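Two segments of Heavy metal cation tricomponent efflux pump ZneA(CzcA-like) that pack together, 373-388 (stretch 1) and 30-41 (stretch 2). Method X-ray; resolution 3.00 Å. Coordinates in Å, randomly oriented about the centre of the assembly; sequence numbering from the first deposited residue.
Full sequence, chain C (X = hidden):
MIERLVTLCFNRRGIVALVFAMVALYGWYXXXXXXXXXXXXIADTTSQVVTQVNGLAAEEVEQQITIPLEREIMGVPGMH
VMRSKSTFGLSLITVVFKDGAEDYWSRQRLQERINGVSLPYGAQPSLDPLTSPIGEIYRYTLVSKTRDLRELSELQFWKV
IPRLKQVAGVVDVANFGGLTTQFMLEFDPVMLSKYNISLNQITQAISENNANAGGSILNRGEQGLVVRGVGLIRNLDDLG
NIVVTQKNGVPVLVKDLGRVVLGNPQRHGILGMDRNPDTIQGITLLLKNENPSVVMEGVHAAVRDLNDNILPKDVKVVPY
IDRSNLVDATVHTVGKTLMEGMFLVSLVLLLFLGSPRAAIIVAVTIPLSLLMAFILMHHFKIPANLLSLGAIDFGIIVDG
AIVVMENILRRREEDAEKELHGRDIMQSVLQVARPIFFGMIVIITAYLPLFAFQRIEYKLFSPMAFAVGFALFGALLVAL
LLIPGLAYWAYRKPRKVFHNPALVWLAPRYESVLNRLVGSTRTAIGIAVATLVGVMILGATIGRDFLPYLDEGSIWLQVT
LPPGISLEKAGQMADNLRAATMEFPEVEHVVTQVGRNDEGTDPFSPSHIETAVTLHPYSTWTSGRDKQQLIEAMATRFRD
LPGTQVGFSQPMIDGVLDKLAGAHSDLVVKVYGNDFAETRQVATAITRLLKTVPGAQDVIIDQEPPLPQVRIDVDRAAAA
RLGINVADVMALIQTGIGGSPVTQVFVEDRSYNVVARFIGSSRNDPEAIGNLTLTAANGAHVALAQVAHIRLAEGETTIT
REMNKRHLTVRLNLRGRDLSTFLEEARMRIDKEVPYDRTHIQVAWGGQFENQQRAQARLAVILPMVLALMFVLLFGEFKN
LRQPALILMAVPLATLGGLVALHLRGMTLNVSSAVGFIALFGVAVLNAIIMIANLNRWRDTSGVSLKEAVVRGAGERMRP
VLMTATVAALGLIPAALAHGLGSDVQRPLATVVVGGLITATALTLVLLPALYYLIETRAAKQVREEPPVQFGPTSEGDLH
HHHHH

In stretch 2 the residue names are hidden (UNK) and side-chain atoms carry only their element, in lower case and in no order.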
# COMPACT_ATOMS: atom_id res chain seq x y z
N ALA C 373 -18.17 18.87 -19.38
CA ALA C 373 -18.30 18.25 -18.07
C ALA C 373 -17.63 16.87 -18.07
O ALA C 373 -17.16 16.41 -17.03
CB ALA C 373 -19.76 18.14 -17.67
N PHE C 374 -17.61 16.23 -19.23
CA PHE C 374 -16.97 14.93 -19.39
C PHE C 374 -15.48 15.02 -19.06
O PHE C 374 -14.94 14.18 -18.35
CB PHE C 374 -17.15 14.41 -20.81
CG PHE C 374 -18.57 14.07 -21.16
CD1 PHE C 374 -19.00 14.10 -22.47
CD2 PHE C 374 -19.47 13.72 -20.16
CE1 PHE C 374 -20.31 13.78 -22.78
CE2 PHE C 374 -20.77 13.40 -20.48
CZ PHE C 374 -21.20 13.43 -21.78
N ILE C 375 -14.84 16.05 -19.61
CA ILE C 375 -13.42 16.29 -19.39
C ILE C 375 -13.07 16.38 -17.90
O ILE C 375 -12.10 15.77 -17.44
CB ILE C 375 -12.95 17.57 -20.13
CG1 ILE C 375 -11.58 18.02 -19.62
CG2 ILE C 375 -13.97 18.69 -19.99
CD1 ILE C 375 -11.03 19.23 -20.35
N LEU C 376 -13.88 17.12 -17.15
CA LEU C 376 -13.66 17.27 -15.72
C LEU C 376 -13.92 15.97 -14.97
O LEU C 376 -13.36 15.74 -13.90
CB LEU C 376 -14.52 18.40 -15.16
CG LEU C 376 -14.27 19.75 -15.83
CD1 LEU C 376 -15.00 20.86 -15.10
CD2 LEU C 376 -12.78 20.05 -15.91
N MET C 377 -14.78 15.13 -15.53
CA MET C 377 -15.03 13.82 -14.96
C MET C 377 -13.99 12.84 -15.45
O MET C 377 -13.74 11.81 -14.83
CB MET C 377 -16.43 13.32 -15.32
CG MET C 377 -17.55 14.15 -14.71
SD MET C 377 -19.16 13.39 -14.97
CE MET C 377 -19.07 13.03 -16.72
N HIS C 378 -13.37 13.18 -16.58
CA HIS C 378 -12.32 12.35 -17.15
C HIS C 378 -11.04 12.48 -16.33
O HIS C 378 -10.31 11.50 -16.15
CB HIS C 378 -12.05 12.73 -18.61
CG HIS C 378 -11.02 11.88 -19.28
ND1 HIS C 378 -9.67 12.09 -19.13
CD2 HIS C 378 -11.15 10.83 -20.12
CE1 HIS C 378 -9.01 11.20 -19.84
NE2 HIS C 378 -9.88 10.42 -20.45
N HIS C 379 -10.77 13.68 -15.84
CA HIS C 379 -9.53 13.94 -15.11
C HIS C 379 -9.67 13.76 -13.60
O HIS C 379 -8.68 13.58 -12.90
CB HIS C 379 -8.97 15.32 -15.46
CG HIS C 379 -8.49 15.43 -16.87
ND1 HIS C 379 -7.32 14.86 -17.31
CD2 HIS C 379 -9.04 16.05 -17.95
CE1 HIS C 379 -7.16 15.11 -18.60
NE2 HIS C 379 -8.19 15.83 -19.01
N PHE C 380 -10.91 13.82 -13.10
CA PHE C 380 -11.17 13.49 -11.70
C PHE C 380 -11.48 11.99 -11.60
O PHE C 380 -11.70 11.46 -10.52
CB PHE C 380 -12.32 14.33 -11.14
CG PHE C 380 -12.35 14.42 -9.63
CD1 PHE C 380 -11.62 15.40 -8.97
CD2 PHE C 380 -13.10 13.53 -8.88
CE1 PHE C 380 -11.64 15.48 -7.59
CE2 PHE C 380 -13.13 13.61 -7.49
CZ PHE C 380 -12.40 14.59 -6.85
N LYS C 381 -11.48 11.33 -12.76
CA LYS C 381 -11.72 9.89 -12.86
C LYS C 381 -13.14 9.49 -12.44
O LYS C 381 -13.38 8.35 -12.03
CB LYS C 381 -10.67 9.10 -12.08
CG LYS C 381 -9.24 9.42 -12.46
CD LYS C 381 -9.02 9.24 -13.95
CE LYS C 381 -7.55 9.29 -14.30
NZ LYS C 381 -6.80 8.22 -13.59
N ILE C 382 -14.07 10.43 -12.53
CA ILE C 382 -15.46 10.17 -12.17
C ILE C 382 -16.12 9.29 -13.23
O ILE C 382 -15.98 9.54 -14.42
CB ILE C 382 -16.24 11.48 -12.00
CG1 ILE C 382 -15.63 12.30 -10.87
CG2 ILE C 382 -17.72 11.23 -11.73
CD1 ILE C 382 -16.07 13.73 -10.86
N PRO C 383 -16.84 8.24 -12.79
CA PRO C 383 -17.49 7.34 -13.74
C PRO C 383 -18.69 7.99 -14.41
O PRO C 383 -19.05 9.12 -14.09
CB PRO C 383 -17.96 6.18 -12.85
CG PRO C 383 -18.16 6.81 -11.51
CD PRO C 383 -17.06 7.82 -11.39
N ALA C 384 -19.30 7.26 -15.34
CA ALA C 384 -20.50 7.72 -16.01
C ALA C 384 -21.70 6.87 -15.59
O ALA C 384 -22.18 6.04 -16.36
CB ALA C 384 -20.32 7.68 -17.51
N ASN C 385 -22.16 7.07 -14.36
CA ASN C 385 -23.38 6.45 -13.88
C ASN C 385 -24.57 6.76 -14.78
O ASN C 385 -25.03 7.89 -14.85
CB ASN C 385 -23.69 6.92 -12.46
CG ASN C 385 -23.20 5.96 -11.40
OD1 ASN C 385 -22.50 4.99 -11.70
ND2 ASN C 385 -23.56 6.22 -10.15
N LEU C 386 -25.07 5.74 -15.46
CA LEU C 386 -26.22 5.91 -16.33
C LEU C 386 -27.48 6.15 -15.51
O LEU C 386 -28.37 6.88 -15.94
CB LEU C 386 -26.38 4.68 -17.21
CG LEU C 386 -25.12 4.30 -17.99
CD1 LEU C 386 -25.15 2.84 -18.40
CD2 LEU C 386 -24.96 5.20 -19.22
N LEU C 387 -27.54 5.55 -14.32
CA LEU C 387 -28.70 5.72 -13.44
C LEU C 387 -28.88 7.16 -13.00
O LEU C 387 -30.00 7.61 -12.77
CB LEU C 387 -28.57 4.83 -12.20
CG LEU C 387 -28.81 3.33 -12.37
CD1 LEU C 387 -28.90 2.64 -11.02
CD2 LEU C 387 -30.06 3.07 -13.21
N SER C 388 -27.77 7.89 -12.87
CA SER C 388 -27.83 9.27 -12.40
C SER C 388 -27.70 10.29 -13.53
O SER C 388 -28.17 11.42 -13.40
CB SER C 388 -26.77 9.51 -11.31
OG SER C 388 -25.47 9.53 -11.86
N UNK C 30 -12.99 12.63 -24.19
CA UNK C 30 -13.13 12.35 -22.76
C UNK C 30 -14.27 11.36 -22.52
O UNK C 30 -14.14 10.46 -21.69
c UNK C 30 -13.37 13.62 -21.97
N UNK C 31 -15.37 11.53 -23.23
CA UNK C 31 -16.48 10.60 -23.08
C UNK C 31 -16.10 9.23 -23.64
O UNK C 31 -16.51 8.20 -23.11
n UNK C 31 -20.69 9.55 -22.12
c UNK C 31 -21.41 7.67 -23.62
c UNK C 31 -18.95 10.32 -23.32
c UNK C 31 -19.53 9.20 -24.01
c UNK C 31 -19.68 10.48 -22.18
c UNK C 31 -19.23 8.54 -25.20
c UNK C 31 -17.76 11.11 -23.74
c UNK C 31 -21.09 7.05 -24.80
c UNK C 31 -20.02 7.47 -25.59
c UNK C 31 -20.61 8.75 -23.23
N UNK C 32 -15.30 9.23 -24.71
CA UNK C 32 -14.83 7.97 -25.28
C UNK C 32 -13.83 7.24 -24.38
O UNK C 32 -13.42 6.11 -24.67
c UNK C 32 -16.95 6.51 -28.89
c UNK C 32 -15.89 6.67 -27.80
c UNK C 32 -14.24 8.19 -26.68
c UNK C 32 -15.25 8.05 -27.82
n UNK C 32 -17.60 5.17 -28.84
N UNK C 33 -13.42 7.90 -23.30
CA UNK C 33 -12.54 7.28 -22.31
C UNK C 33 -13.14 7.38 -20.91
O UNK C 33 -12.49 7.82 -19.97
o UNK C 33 -9.96 7.44 -25.02
c UNK C 33 -11.15 7.93 -22.34
c UNK C 33 -9.98 6.59 -24.14
c UNK C 33 -10.01 6.98 -22.68
n UNK C 33 -9.99 5.29 -24.41
N UNK C 34 -14.40 6.96 -20.79
CA UNK C 34 -15.10 7.03 -19.51
C UNK C 34 -15.79 5.69 -19.21
O UNK C 34 -16.41 5.09 -20.09
c UNK C 34 -16.12 8.17 -19.53
c UNK C 34 -16.98 10.35 -18.61
c UNK C 34 -16.03 9.19 -18.39
c UNK C 34 -14.60 9.69 -18.22
N UNK C 35 -15.67 5.21 -17.96
CA UNK C 35 -16.20 3.90 -17.57
C UNK C 35 -17.73 3.87 -17.50
O UNK C 35 -18.35 4.75 -16.91
c UNK C 35 -15.39 5.05 -15.64
c UNK C 35 -15.61 3.68 -16.18
c UNK C 35 -15.01 5.89 -16.83
N UNK C 36 -18.32 2.85 -18.10
CA UNK C 36 -19.77 2.67 -18.06
C UNK C 36 -20.19 1.93 -16.81
O UNK C 36 -19.75 0.80 -16.56
c UNK C 36 -20.51 2.73 -20.55
c UNK C 36 -21.61 3.75 -20.30
c UNK C 36 -20.87 1.80 -21.70
c UNK C 36 -20.25 1.91 -19.29
N UNK C 37 -21.04 2.56 -16.02
CA UNK C 37 -21.60 1.93 -14.83
C UNK C 37 -23.12 2.04 -14.84
O UNK C 37 -23.67 3.13 -14.68
o UNK C 37 -17.69 3.05 -12.09
c UNK C 37 -18.93 2.94 -12.19
c UNK C 37 -21.00 2.55 -13.57
c UNK C 37 -19.50 2.38 -13.47
o UNK C 37 -19.72 3.28 -11.29
N UNK C 38 -23.79 0.92 -15.05
CA UNK C 38 -25.24 0.89 -15.13
C UNK C 38 -25.86 0.59 -13.77
O UNK C 38 -26.97 1.02 -13.47
c UNK C 38 -25.70 -0.14 -16.15
N UNK C 39 -25.13 -0.16 -12.96
CA UNK C 39 -25.54 -0.45 -11.60
C UNK C 39 -24.32 -0.27 -10.73
O UNK C 39 -23.51 -1.19 -10.60
c UNK C 39 -27.16 -2.43 -7.89
c UNK C 39 -26.06 -1.88 -11.49
c UNK C 39 -26.92 -2.15 -10.27
o UNK C 39 -29.31 -2.87 -6.94
c UNK C 39 -28.51 -2.63 -8.04
c UNK C 39 -29.08 -2.58 -9.29
c UNK C 39 -28.29 -2.34 -10.39
c UNK C 39 -26.37 -2.20 -8.99
N UNK C 40 -24.17 0.92 -10.14
CA UNK C 40 -22.99 1.31 -9.36
C UNK C 40 -22.69 0.31 -8.26
O UNK C 40 -23.62 -0.27 -7.72
c UNK C 40 -23.41 2.65 -8.74
c UNK C 40 -24.46 3.16 -9.65
c UNK C 40 -25.20 1.97 -10.14
N UNK C 41 -21.41 0.10 -7.94
CA UNK C 41 -21.03 -0.82 -6.88
C UNK C 41 -21.59 -0.32 -5.55
O UNK C 41 -20.92 0.38 -4.79
c UNK C 41 -19.10 -2.26 -6.10
c UNK C 41 -19.52 -0.98 -6.80
o UNK C 41 -19.57 -2.50 -4.97
o UNK C 41 -18.29 -3.01 -6.69

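Position 30 carries a single side-chain carbon, CB, which lies 3.7 Å from the N of Ile375 and 4.0 Å from the CB of Phe374. One carbon and nothing more makes it Ala30, and so small a side chain lets two helical backbones approach to 5.2 Å between the CA atoms of Ala30 and Ile375.

Position 31 has one carbon followed by fused five- and six-membered rings of eight carbons and one nitrogen, with a ring carbon over one face of the Phe374 ring. This is Trp31, its CD1 3.3 Å from Phe374 CZ; the Phe374 ring and the five-membered ring lie obliquely, planes at 45° and centroids 4.4 Å apart, and an aromatic side chain suits an aromatic neighbour.

Position 32 is a row of four carbons ending in nitrogen, Lys32. It points away and touches nothing on stretch 1, as suits a charged chain on the surface.

At 33, three carbons end in one oxygen and one nitrogen; CB approaches His378 NE2 at 3.4 Å, while the polar end leads away. This is Gln33, its amide suited to an exposed position.

Position 34 shows four carbons forked at the second, directed toward stretch 1 and touching Met377 and His378. This is Leu34, whose CD2 reaches Met377 CE at 3.9 Å and whose CD1 lies 3.7 Å from His378 CA; a branched apolar chain fills the space between helix and strand.

At 35, three carbons close onto the backbone nitrogen and pack against Pro383, giving Pro35, its CG 3.6 Å from Pro383 CA. It has no amide hydrogen to offer, but its O accepts a bond from Ala384 N at 3.1 Å.

Position 36 again has four carbons forked at the second, on the same sheet face as Ala384: Leu36, whose apolar CD2 meets Leu386 CD2 at 3.8 Å.

At 37, three carbons end in two oxygens, close to Asn385 and Pro383. This is Glu37, partly exposed, as a carboxylate tolerates. Its OE1 lies 3.3 Å from Asn385 OD1, but two acceptors make no hydrogen bond; the backbone supplies the link, Leu386 N to Glu37 O at 3.1 Å.

Position 38 has one carbon, 3.8 Å from Leu386 CD1: Ala38, compact beside that leucine.

Position 39, one carbon and a six-carbon ring bearing oxygen, points away: Tyr39, its partly exposed place suiting a ring with a hydroxyl.

Position 40 closes three carbons onto its nitrogen, against Leu387 and Asn385: Pro40, an apolar ring suited to burial, with CD 3.9 Å from Leu387 CD1.

Position 41, two carbons with two oxygens on the second, is out of reach: Asp41, whose OD2 is hydrogen-bonded elsewhere in the structure.

The contact thus joins apolar helix packing to a short parallel strand pairing. Two backbone hydrogen bonds set the register, and the two stretches together bury 928 Å².

Stretch 2 30-41: AWKQLPLEAYPD
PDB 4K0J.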